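Local coordinates for protein ribokinase (Cryptococcus neoformans var. grubii serotype A, PDB 6CW5) that probably phosphorylates D-ribose at O-5, using ATP and magnesium, to give D-ribose 5-phosphate for nucleotide synthesis or the pentose phosphate pathway, at residues 24-29 / 275-280; 46-51 / 316-321; 53-58 / 169-174. All blocks are in the same frame, centred on the assembly; numbering follows the deposited sequence.

Contact 1 of 3, residues 24-29 / 275-280; sequences DEFFHL and DTTGAG
The ring of Phe26 reaches out from strand 22-29 and ends against Asp275 and Thr277, two side chains of the loop that leads into helix 279-292. It is a compact example of a lid strand in a PfkB-family kinase meeting the DTTGAG turn at the start of that helix. Asp275 comes first along this loop. Its CG lies anti to the backbone N (chi1 -171°), which swings the carboxylate toward the strand; OD1 sits 4.0 Å from Phe26 CE1, and the carboxylate plane stands nearly square to the ring, at 88°. The same group turns back on its own loop: OD2 accepts a bond of 2.8 Å from Thr277 N, closing an Asx turn, with the N-H coming in from above the carboxylate plane. The carbonyl O of Thr276 takes up the N-H of Ala279.

Thr277 then supplies the closest approach. OG1 lies at the edge of the Phe26 ring, in its plane, 3.6 Å from CE1, and the methyl CG2 touches CZ at 3.9 Å. CG2 also passes 4.2 Å from OD2 of Asp24, a predicted substrate-binding residue of the lid, whose OD2 is hydrogen-bonded to a bound glycerol. Gly278 follows with positive phi at the N-cap position. On the strand side, Thr45 and Arg47 of the neighbouring strand also touch Phe26.

No hydrogen bond is found across the interface. Asp275 and Thr277 are both predicted potassium-site residues, and their loop meets the lid through van der Waals contact, perhaps with a weak attraction between Thr277 OG1 and the slightly positive C-H edge of the ring, while OD2 of Asp275 is engaged within its own Asx turn.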
ATOM      1  N   ASP A  24     -11.147 -20.266  -8.992  1.00 21.13           N
ATOM      2  CA  ASP A  24     -10.154 -21.185  -9.526  1.00 21.43           C
ATOM      3  C   ASP A  24     -10.764 -21.917 -10.706  1.00 26.35           C
ATOM      4  O   ASP A  24     -11.845 -22.488 -10.588  1.00 27.73           O
ATOM      5  CB  ASP A  24      -9.727 -22.217  -8.480  1.00 19.04           C
ATOM      6  CG  ASP A  24      -8.858 -21.616  -7.364  1.00 24.34           C
ATOM      7  OD1 ASP A  24      -8.510 -20.420  -7.440  1.00 24.18           O
ATOM      8  OD2 ASP A  24      -8.523 -22.377  -6.440  1.00 24.59           O
ATOM      9  N   GLU A  25     -10.052 -21.937 -11.824  1.00 18.21           N
ATOM     10  CA  GLU A  25     -10.466 -22.727 -12.973  1.00 19.21           C
ATOM     11  C   GLU A  25      -9.425 -23.813 -13.173  1.00 22.47           C
ATOM     12  O   GLU A  25      -8.280 -23.514 -13.534  1.00 25.51           O
ATOM     13  CB  GLU A  25     -10.592 -21.842 -14.196  1.00 25.64           C
ATOM     14  CG  GLU A  25     -11.777 -20.916 -14.116  1.00 29.84           C
ATOM     15  CD  GLU A  25     -11.922 -20.110 -15.382  1.00 40.67           C
ATOM     16  OE1 GLU A  25     -11.042 -19.281 -15.644  1.00 40.77           O
ATOM     17  OE2 GLU A  25     -12.898 -20.339 -16.129  1.00 52.97           O
ATOM     18  N   PHE A  26      -9.818 -25.065 -12.904  1.00 23.64           N
ATOM     19  CA  PHE A  26      -8.942 -26.215 -13.101  1.00 24.00           C
ATOM     20  C   PHE A  26      -9.168 -26.774 -14.501  1.00 20.91           C
ATOM     21  O   PHE A  26     -10.211 -27.373 -14.764  1.00 23.63           O
ATOM     22  CB  PHE A  26      -9.221 -27.304 -12.076  1.00 25.98           C
ATOM     23  CG  PHE A  26      -8.869 -26.911 -10.677  1.00 27.29           C
ATOM     24  CD1 PHE A  26      -7.613 -27.203 -10.164  1.00 31.45           C
ATOM     25  CD2 PHE A  26      -9.789 -26.241  -9.879  1.00 32.80           C
ATOM     26  CE1 PHE A  26      -7.277 -26.830  -8.868  1.00 31.99           C
ATOM     27  CE2 PHE A  26      -9.459 -25.864  -8.573  1.00 32.97           C
ATOM     28  CZ  PHE A  26      -8.206 -26.159  -8.076  1.00 32.32           C
ATOM     29  N   PHE A  27      -8.161 -26.628 -15.359  1.00 21.38           N
ATOM     30  CA  PHE A  27      -8.144 -27.223 -16.691  1.00 21.50           C
ATOM     31  C   PHE A  27      -7.379 -28.544 -16.632  1.00 26.10           C
ATOM     32  O   PHE A  27      -6.162 -28.559 -16.409  1.00 26.17           O
ATOM     33  CB  PHE A  27      -7.501 -26.250 -17.671  1.00 18.46           C
ATOM     34  CG  PHE A  27      -8.338 -25.052 -17.964  1.00 19.86           C
ATOM     35  CD1 PHE A  27      -9.213 -25.050 -19.038  1.00 24.92           C
ATOM     36  CD2 PHE A  27      -8.235 -23.907 -17.185  1.00 21.94           C
ATOM     37  CE1 PHE A  27     -10.004 -23.917 -19.308  1.00 25.68           C
ATOM     38  CE2 PHE A  27      -9.004 -22.783 -17.442  1.00 23.32           C
ATOM     39  CZ  PHE A  27      -9.888 -22.770 -18.504  1.00 24.13           C
ATOM     40  N   HIS A  28      -8.083 -29.651 -16.831  1.00 25.05           N
ATOM     41  CA  HIS A  28      -7.435 -30.953 -16.758  1.00 29.22           C
ATOM     42  C   HIS A  28      -6.693 -31.246 -18.058  1.00 29.42           C
ATOM     43  O   HIS A  28      -7.275 -31.191 -19.150  1.00 24.61           O
ATOM     44  CB  HIS A  28      -8.483 -32.016 -16.426  1.00 30.61           C
ATOM     45  CG  HIS A  28      -9.253 -31.679 -15.186  1.00 42.21           C
ATOM     46  ND1 HIS A  28      -8.793 -31.974 -13.921  1.00 42.25           N
ATOM     47  CD2 HIS A  28     -10.412 -30.996 -15.016  1.00 43.09           C
ATOM     48  CE1 HIS A  28      -9.650 -31.517 -13.026  1.00 46.67           C
ATOM     49  NE2 HIS A  28     -10.643 -30.922 -13.665  1.00 42.98           N
ATOM     50  N   LEU A  29      -5.411 -31.588 -17.940  1.00 24.42           N
ATOM     51  CA  LEU A  29      -4.529 -31.691 -19.095  1.00 27.31           C
ATOM     52  C   LEU A  29      -3.603 -32.895 -18.973  1.00 24.10           C
ATOM     53  O   LEU A  29      -3.303 -33.333 -17.861  1.00 27.69           O
ATOM     54  CB  LEU A  29      -3.690 -30.410 -19.213  1.00 25.94           C
ATOM     55  CG  LEU A  29      -4.458 -29.188 -19.720  1.00 26.14           C
ATOM     56  CD1 LEU A  29      -3.751 -27.931 -19.228  1.00 26.59           C
ATOM     57  CD2 LEU A  29      -4.503 -29.214 -21.216  1.00 25.82           C
ATOM     58  N   ASP A 275      -5.965 -33.816  -4.875  1.00 84.16           N
ATOM     59  CA  ASP A 275      -5.517 -32.494  -5.289  1.00 81.87           C
ATOM     60  C   ASP A 275      -4.996 -31.723  -4.088  1.00 79.32           C
ATOM     61  O   ASP A 275      -5.696 -31.579  -3.081  1.00 79.13           O
ATOM     62  CB  ASP A 275      -6.647 -31.710  -5.966  1.00 84.57           C
ATOM     63  CG  ASP A 275      -6.164 -30.415  -6.594  1.00 84.29           C
ATOM     64  OD1 ASP A 275      -5.872 -30.395  -7.818  1.00 86.25           O
ATOM     65  OD2 ASP A 275      -6.069 -29.422  -5.850  1.00 76.31           O
ATOM     66  N   THR A 276      -3.774 -31.218  -4.204  1.00 77.56           N
ATOM     67  CA  THR A 276      -3.129 -30.513  -3.110  1.00 73.91           C
ATOM     68  C   THR A 276      -3.278 -29.002  -3.214  1.00 69.41           C
ATOM     69  O   THR A 276      -2.691 -28.284  -2.402  1.00 67.44           O
ATOM     70  CB  THR A 276      -1.644 -30.895  -3.034  1.00 70.59           C
ATOM     71  OG1 THR A 276      -0.999 -30.586  -4.279  1.00 70.76           O
ATOM     72  CG2 THR A 276      -1.496 -32.385  -2.755  1.00 69.05           C
ATOM     73  N   THR A 277      -4.029 -28.497  -4.195  1.00 64.12           N
ATOM     74  CA  THR A 277      -4.291 -27.064  -4.223  1.00 63.39           C
ATOM     75  C   THR A 277      -4.977 -26.665  -2.925  1.00 62.91           C
ATOM     76  O   THR A 277      -5.942 -27.306  -2.495  1.00 64.99           O
ATOM     77  CB  THR A 277      -5.162 -26.675  -5.424  1.00 65.29           C
ATOM     78  OG1 THR A 277      -4.464 -26.951  -6.648  1.00 64.98           O
ATOM     79  CG2 THR A 277      -5.532 -25.194  -5.371  1.00 65.17           C
ATOM     80  N   GLY A 278      -4.450 -25.629  -2.281  1.00 60.67           N
ATOM     81  CA  GLY A 278      -4.969 -25.198  -1.002  1.00 58.41           C
ATOM     82  C   GLY A 278      -4.666 -26.101   0.175  1.00 52.68           C
ATOM     83  O   GLY A 278      -5.070 -25.765   1.294  1.00 52.83           O
ATOM     84  N   ALA A 279      -3.995 -27.242  -0.027  1.00 49.37           N
ATOM     85  CA  ALA A 279      -3.538 -28.028   1.119  1.00 44.22           C
ATOM     86  C   ALA A 279      -2.598 -27.210   1.990  1.00 38.46           C
ATOM     87  O   ALA A 279      -2.685 -27.249   3.225  1.00 34.59           O
ATOM     88  CB  ALA A 279      -2.856 -29.315   0.658  1.00 50.88           C
ATOM     89  N   GLY A 280      -1.695 -26.446   1.367  1.00 37.32           N
ATOM     90  CA  GLY A 280      -0.891 -25.512   2.135  1.00 35.73           C
ATOM     91  C   GLY A 280      -1.745 -24.435   2.779  1.00 33.88           C
ATOM     92  O   GLY A 280      -1.502 -24.039   3.914  1.00 32.79           O
TER

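Contact 2 of 3, residues 46-51 / 316-321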
ATOM      1  N   LYS A  46     -14.612 -25.441 -11.962  1.00 27.42           N
ATOM      2  CA  LYS A  46     -14.506 -24.139 -11.314  1.00 28.43           C
ATOM      3  C   LYS A  46     -14.767 -24.317  -9.829  1.00 25.58           C
ATOM      4  O   LYS A  46     -15.743 -24.967  -9.442  1.00 29.47           O
ATOM      5  CB  LYS A  46     -15.499 -23.128 -11.896  1.00 38.10           C
ATOM      6  CG  LYS A  46     -15.123 -22.569 -13.266  1.00 44.29           C
ATOM      7  CD  LYS A  46     -15.888 -21.261 -13.547  1.00 55.61           C
ATOM      8  CE  LYS A  46     -15.800 -20.865 -15.022  1.00 60.76           C
ATOM      9  NZ  LYS A  46     -16.491 -19.575 -15.300  1.00 64.36           N
ATOM     10  N   ARG A  47     -13.914 -23.726  -8.993  1.00 29.15           N
ATOM     11  CA  ARG A  47     -14.092 -23.859  -7.554  1.00 30.42           C
ATOM     12  C   ARG A  47     -13.727 -22.542  -6.896  1.00 28.81           C
ATOM     13  O   ARG A  47     -12.942 -21.767  -7.441  1.00 24.61           O
ATOM     14  CB  ARG A  47     -13.226 -24.996  -6.984  1.00 33.61           C
ATOM     15  CG  ARG A  47     -13.436 -26.345  -7.669  1.00 44.97           C
ATOM     16  CD  ARG A  47     -13.294 -27.476  -6.699  1.00 55.16           C
ATOM     17  NE  ARG A  47     -13.511 -28.784  -7.307  1.00 63.40           N
ATOM     18  CZ  ARG A  47     -14.659 -29.447  -7.253  1.00 67.92           C
ATOM     19  NH1 ARG A  47     -15.698 -28.919  -6.624  1.00 72.33           N
ATOM     20  NH2 ARG A  47     -14.766 -30.638  -7.828  1.00 74.32           N
ATOM     21  N   ALA A  48     -14.326 -22.284  -5.732  1.00 27.85           N
ATOM     22  CA  ALA A  48     -13.889 -21.148  -4.924  1.00 26.75           C
ATOM     23  C   ALA A  48     -12.452 -21.360  -4.470  1.00 23.03           C
ATOM     24  O   ALA A  48     -12.065 -22.467  -4.091  1.00 29.24           O
ATOM     25  CB  ALA A  48     -14.799 -20.982  -3.712  1.00 31.11           C
ATOM     26  N   GLY A  49     -11.669 -20.300  -4.508  1.00 21.63           N
ATOM     27  CA  GLY A  49     -10.272 -20.375  -4.123  1.00 25.25           C
ATOM     28  C   GLY A  49      -9.696 -19.031  -3.683  1.00 24.54           C
ATOM     29  O   GLY A  49     -10.420 -18.152  -3.209  1.00 21.44           O
ATOM     30  N   GLY A  50      -8.376 -18.886  -3.858  1.00 23.41           N
ATOM     31  CA  GLY A  50      -7.631 -17.711  -3.440  1.00 22.23           C
ATOM     32  C   GLY A  50      -6.935 -17.916  -2.102  1.00 19.90           C
ATOM     33  O   GLY A  50      -7.497 -18.529  -1.193  1.00 22.15           O
ATOM     34  N   LYS A  51      -5.695 -17.432  -1.977  1.00 24.26           N
ATOM     35  CA  LYS A  51      -4.957 -17.600  -0.719  1.00 23.14           C
ATOM     36  C   LYS A  51      -5.753 -17.058   0.475  1.00 23.12           C
ATOM     37  O   LYS A  51      -5.902 -17.742   1.500  1.00 22.81           O
ATOM     38  CB  LYS A  51      -3.589 -16.925  -0.831  1.00 22.10           C
ATOM     39  CG  LYS A  51      -2.552 -17.687  -1.692  1.00 27.42           C
ATOM     40  CD  LYS A  51      -1.855 -18.789  -0.929  1.00 29.48           C
ATOM     41  CE  LYS A  51      -1.387 -19.929  -1.874  1.00 29.49           C
ATOM     42  NZ  LYS A  51      -2.622 -20.590  -2.487  1.00 26.55           N
ATOM     43  N   GLY A 316     -11.411 -29.546  -3.995  1.00 99.87           N
ATOM     44  CA  GLY A 316     -11.412 -28.095  -3.960  1.00 95.18           C
ATOM     45  C   GLY A 316     -10.489 -27.506  -2.909  1.00 90.43           C
ATOM     46  O   GLY A 316     -10.242 -28.105  -1.866  1.00 87.68           O
ATOM     47  N   ALA A 317      -9.974 -26.308  -3.204  1.00 87.87           N
ATOM     48  CA  ALA A 317      -9.139 -25.612  -2.230  1.00 81.58           C
ATOM     49  C   ALA A 317      -9.944 -25.233  -0.992  1.00 81.70           C
ATOM     50  O   ALA A 317      -9.477 -25.408   0.141  1.00 84.95           O
ATOM     51  CB  ALA A 317      -8.503 -24.379  -2.868  1.00 75.66           C
ATOM     52  N   MET A 318     -11.165 -24.729  -1.186  1.00 78.31           N
ATOM     53  CA  MET A 318     -12.053 -24.412  -0.072  1.00 73.68           C
ATOM     54  C   MET A 318     -12.924 -25.595   0.339  1.00 76.47           C
ATOM     55  O   MET A 318     -13.111 -25.835   1.538  1.00 76.56           O
ATOM     56  CB  MET A 318     -12.942 -23.213  -0.424  1.00 65.69           C
ATOM     57  CG  MET A 318     -12.664 -21.986   0.435  1.00 59.39           C
ATOM     58  SD  MET A 318     -13.520 -20.486  -0.105  1.00 63.19           S
ATOM     59  CE  MET A 318     -15.204 -20.796   0.409  1.00 63.86           C
ATOM     60  N   GLU A 319     -13.442 -26.355  -0.631  1.00 74.45           N
ATOM     61  CA  GLU A 319     -14.412 -27.407  -0.333  1.00 72.67           C
ATOM     62  C   GLU A 319     -13.815 -28.541   0.501  1.00 73.80           C
ATOM     63  O   GLU A 319     -14.536 -29.178   1.276  1.00 76.98           O
ATOM     64  CB  GLU A 319     -14.995 -27.958  -1.639  1.00 67.81           C
ATOM     65  N   SER A 320     -12.518 -28.813   0.367  1.00 72.43           N
ATOM     66  CA  SER A 320     -11.907 -29.963   1.027  1.00 73.59           C
ATOM     67  C   SER A 320     -11.362 -29.648   2.418  1.00 66.88           C
ATOM     68  O   SER A 320     -10.795 -30.540   3.062  1.00 56.95           O
ATOM     69  CB  SER A 320     -10.785 -30.539   0.153  1.00 75.62           C
ATOM     70  OG  SER A 320      -9.770 -29.588  -0.108  1.00 76.20           O
ATOM     71  N   VAL A 321     -11.509 -28.416   2.897  1.00 63.76           N
ATOM     72  CA  VAL A 321     -11.048 -28.071   4.241  1.00 60.40           C
ATOM     73  C   VAL A 321     -11.945 -28.764   5.261  1.00 67.52           C
ATOM     74  O   VAL A 321     -13.148 -28.468   5.333  1.00 69.17           O
ATOM     75  CB  VAL A 321     -11.036 -26.552   4.467  1.00 54.50           C
ATOM     76  CG1 VAL A 321     -10.767 -26.267   5.927  1.00 50.22           C
ATOM     77  CG2 VAL A 321      -9.989 -25.894   3.586  1.00 52.22           C
TER
HETATM   78  O   HOH W   1     -10.156 -24.095  -5.432  1.00 28.76           O
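Arg47 and Gly316 make the tightest approach here, with CD of the arginine 3.4 Å from the glycine CA. A bend at chi2 (-146°) carries the aliphatic part of Arg47 over the glycine backbone, where the bare CA allows such closeness. Ala48, next along strand 43-49, meets Met318 instead: its CB is 3.9 Å from SD, and the bend of the thioether at chi3 (74°) brings CE to 4.1 Å from the same CB. The two backbones are joined through water. One molecule donates to Ala48 O at 2.8 Å and accepts from Ala317 N at 3.1 Å, pairing a carbonyl and an amide that are not bonded directly. Ala317 CB also packs 4.2 Å from Ala48 O.

Beyond this first shell, Trp78, Val79 and Met82 of helix 77-85 pack on Ala48, while Met318 also rests on Asn54 and Phe57 of helix 51-61. On the loop side, Ser320 N bonds to Gly316 O at 3.3 Å, drawing the turn together; Gly316 and Ser320 are both predicted to bind potassium. Strand 43-49 leads into Gly50 and Lys51, predicted substrate residues, which hydrogen-bond a glycerol; Lys51 NZ also forms a salt bridge with Asp281.

Apolar packing and a single water thus join the predicted potassium loop to the substrate-side strand, the water satisfying a backbone carbonyl and a backbone amide of two buried residues.

Contact 3 of 3, residues 53-58 / 169-174; sequences ANQAFA and VFNPSP
The CA atoms of Gln55, on helix 51-61, and Asn171, just past the end of strand 167-170, are 10.2 Å apart, a separation spanned by side chains alone. Gln55 sends its chain straight out from the helix, extended beyond CG (chi2 179°), and Asn171 reaches back from the loop with CG anti to its own N (chi1 175°). Their carboxamides meet at an angle, the two planes 41° apart. Gln55 NE2 gives a weak hydrogen bond to Asn171 OD1, long at 3.4 Å and bent to 134° at the hydrogen.

Each amide is held more firmly by other partners. Gln55 OE1 accepts from Gln144 and its NE2 also donates to Asp281, the predicted proton acceptor; Asn171 ND2 donates to the carbonyl of Ile193. The weak bond thus joins two amides whose rotations are largely set by these neighbours. After Asn171 the chain turns sharply: an inverse gamma turn is centred on Pro172, with Ser173 N 2.7 Å from Asn171 O in a weak bond.

In the fold, the start of helix 51-61 lies near the end of strand 167-170, where Asn171 and Ser173 touch Lys51. Gln55 also rests on Leu142 of strand 140-143, and Pro172 packs on strand 191-195, which places this polar bridge between the helix and the strand ends beside the predicted catalytic aspartate.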
ATOM      1  N   ALA A  53      -9.156 -16.362   0.850  1.00 20.78           N
ATOM      2  CA  ALA A  53     -10.387 -17.092   1.139  1.00 22.65           C
ATOM      3  C   ALA A  53     -10.111 -18.511   1.654  1.00 24.14           C
ATOM      4  O   ALA A  53     -10.794 -18.991   2.577  1.00 25.03           O
ATOM      5  CB  ALA A  53     -11.258 -17.149  -0.127  1.00 21.04           C
ATOM      6  N   ASN A  54      -9.168 -19.222   1.022  1.00 22.05           N
ATOM      7  CA  ASN A  54      -8.838 -20.586   1.447  1.00 21.78           C
ATOM      8  C   ASN A  54      -8.402 -20.602   2.902  1.00 25.26           C
ATOM      9  O   ASN A  54      -8.835 -21.452   3.693  1.00 27.02           O
ATOM     10  CB  ASN A  54      -7.693 -21.182   0.606  1.00 26.02           C
ATOM     11  CG  ASN A  54      -8.099 -21.568  -0.797  1.00 31.42           C
ATOM     12  OD1 ASN A  54      -9.275 -21.649  -1.118  1.00 25.14           O
ATOM     13  ND2 ASN A  54      -7.103 -21.822  -1.646  1.00 26.87           N
ATOM     14  N   GLN A  55      -7.488 -19.696   3.251  1.00 23.58           N
ATOM     15  CA  GLN A  55      -6.950 -19.683   4.607  1.00 22.49           C
ATOM     16  C   GLN A  55      -8.012 -19.218   5.605  1.00 26.29           C
ATOM     17  O   GLN A  55      -8.112 -19.768   6.703  1.00 26.96           O
ATOM     18  CB  GLN A  55      -5.683 -18.816   4.654  1.00 19.15           C
ATOM     19  CG  GLN A  55      -4.531 -19.518   3.943  1.00 20.77           C
ATOM     20  CD  GLN A  55      -3.200 -18.736   3.895  1.00 24.11           C
ATOM     21  OE1 GLN A  55      -2.973 -17.786   4.644  1.00 27.30           O
ATOM     22  NE2 GLN A  55      -2.337 -19.141   2.965  1.00 28.49           N
ATOM     23  N   ALA A  56      -8.855 -18.254   5.221  1.00 23.33           N
ATOM     24  CA  ALA A  56      -9.937 -17.837   6.120  1.00 25.36           C
ATOM     25  C   ALA A  56     -10.923 -18.976   6.348  1.00 27.03           C
ATOM     26  O   ALA A  56     -11.393 -19.200   7.475  1.00 25.87           O
ATOM     27  CB  ALA A  56     -10.668 -16.618   5.545  1.00 27.56           C
ATOM     28  N   PHE A  57     -11.281 -19.668   5.272  1.00 24.35           N
ATOM     29  CA  PHE A  57     -12.177 -20.813   5.358  1.00 27.52           C
ATOM     30  C   PHE A  57     -11.626 -21.872   6.308  1.00 30.64           C
ATOM     31  O   PHE A  57     -12.378 -22.501   7.065  1.00 27.86           O
ATOM     32  CB  PHE A  57     -12.360 -21.391   3.956  1.00 28.91           C
ATOM     33  CG  PHE A  57     -13.561 -22.243   3.814  1.00 40.78           C
ATOM     34  CD1 PHE A  57     -14.813 -21.668   3.634  1.00 45.32           C
ATOM     35  CD2 PHE A  57     -13.455 -23.626   3.861  1.00 44.28           C
ATOM     36  CE1 PHE A  57     -15.937 -22.471   3.481  1.00 48.89           C
ATOM     37  CE2 PHE A  57     -14.579 -24.428   3.735  1.00 45.70           C
ATOM     38  CZ  PHE A  57     -15.819 -23.849   3.539  1.00 48.30           C
ATOM     39  N   ALA A  58     -10.312 -22.101   6.257  1.00 24.19           N
ATOM     40  CA  ALA A  58      -9.696 -23.099   7.126  1.00 25.69           C
ATOM     41  C   ALA A  58      -9.675 -22.637   8.575  1.00 22.83           C
ATOM     42  O   ALA A  58      -9.906 -23.441   9.480  1.00 27.43           O
ATOM     43  CB  ALA A  58      -8.280 -23.423   6.638  1.00 25.01           C
ATOM     44  N   VAL A 169       1.090 -13.689  10.703  1.00 18.85           N
ATOM     45  CA  VAL A 169       1.484 -14.919  10.023  1.00 18.02           C
ATOM     46  C   VAL A 169       1.490 -14.620   8.533  1.00 22.27           C
ATOM     47  O   VAL A 169       0.500 -14.111   8.005  1.00 18.82           O
ATOM     48  CB  VAL A 169       0.512 -16.073  10.351  1.00 23.54           C
ATOM     49  CG1 VAL A 169       0.926 -17.345   9.652  1.00 22.59           C
ATOM     50  CG2 VAL A 169       0.440 -16.305  11.854  1.00 25.47           C
ATOM     51  N   PHE A 170       2.613 -14.894   7.862  1.00 18.82           N
ATOM     52  CA  PHE A 170       2.777 -14.500   6.463  1.00 17.70           C
ATOM     53  C   PHE A 170       3.168 -15.709   5.630  1.00 23.70           C
ATOM     54  O   PHE A 170       4.036 -16.486   6.035  1.00 21.07           O
ATOM     55  CB  PHE A 170       3.845 -13.428   6.383  1.00 17.88           C
ATOM     56  CG  PHE A 170       4.244 -13.010   4.984  1.00 21.16           C
ATOM     57  CD1 PHE A 170       3.303 -12.575   4.061  1.00 23.54           C
ATOM     58  CD2 PHE A 170       5.597 -12.937   4.646  1.00 20.44           C
ATOM     59  CE1 PHE A 170       3.694 -12.126   2.807  1.00 15.99           C
ATOM     60  CE2 PHE A 170       5.988 -12.516   3.390  1.00 20.13           C
ATOM     61  CZ  PHE A 170       5.037 -12.083   2.471  1.00 16.43           C
ATOM     62  N   ASN A 171       2.534 -15.858   4.467  1.00 18.43           N
ATOM     63  CA  ASN A 171       2.851 -16.918   3.510  1.00 16.82           C
ATOM     64  C   ASN A 171       3.213 -16.220   2.199  1.00 20.05           C
ATOM     65  O   ASN A 171       2.330 -15.630   1.542  1.00 20.42           O
ATOM     66  CB  ASN A 171       1.627 -17.833   3.385  1.00 23.94           C
ATOM     67  CG  ASN A 171       1.761 -18.929   2.332  1.00 31.47           C
ATOM     68  OD1 ASN A 171       0.779 -19.239   1.643  1.00 30.53           O
ATOM     69  ND2 ASN A 171       2.932 -19.565   2.242  1.00 26.50           N
ATOM     70  N   PRO A 172       4.484 -16.187   1.797  1.00 20.91           N
ATOM     71  CA  PRO A 172       4.848 -15.350   0.619  1.00 17.80           C
ATOM     72  C   PRO A 172       4.506 -16.004  -0.711  1.00 19.55           C
ATOM     73  O   PRO A 172       5.364 -16.519  -1.446  1.00 19.09           O
ATOM     74  CB  PRO A 172       6.355 -15.166   0.783  1.00 19.00           C
ATOM     75  CG  PRO A 172       6.807 -16.478   1.530  1.00 20.82           C
ATOM     76  CD  PRO A 172       5.657 -16.814   2.455  1.00 20.04           C
ATOM     77  N   SER A 173       3.213 -15.988  -1.034  1.00 16.00           N
ATOM     78  CA  SER A 173       2.705 -16.665  -2.233  1.00 16.47           C
ATOM     79  C   SER A 173       1.764 -15.727  -2.975  1.00 15.67           C
ATOM     80  O   SER A 173       0.748 -15.299  -2.402  1.00 17.93           O
ATOM     81  CB  SER A 173       1.972 -17.958  -1.871  1.00 19.83           C
ATOM     82  OG  SER A 173       1.410 -18.529  -3.054  1.00 24.80           O
ATOM     83  N   PRO A 174       2.013 -15.428  -4.250  1.00 18.09           N
ATOM     84  CA  PRO A 174       3.201 -15.845  -5.029  1.00 17.32           C
ATOM     85  C   PRO A 174       4.463 -15.200  -4.491  1.00 21.03           C
ATOM     86  O   PRO A 174       4.346 -14.249  -3.748  1.00 17.58           O
ATOM     87  CB  PRO A 174       2.897 -15.325  -6.432  1.00 22.03           C
ATOM     88  CG  PRO A 174       1.894 -14.167  -6.198  1.00 24.72           C
ATOM     89  CD  PRO A 174       1.053 -14.650  -5.055  1.00 20.00           C
TER

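Overall arrangement
The three contacts surround one pocket, which a glycerol occupies in the crystal, and show how a kinase active site is assembled from distant parts of a chain. Contacts 1 and 2 have centres 8 Å apart and share the lid: Asp24 N lies 2.8 Å from Arg47 O, a probable hydrogen bond between adjacent strands. Helix 51-61 of contact 3 follows strand 43-49 directly, and contact 3 is nested inside the loop that contact 2 closes; their centres are about 12 Å apart, and Ala317 CB comes within 3.2 Å of Asn54 ND2. Contacts 1 and 3 are farthest apart, about 15 Å between centres, yet Gly278 CA lies 4.0 Å from Asn54 ND2.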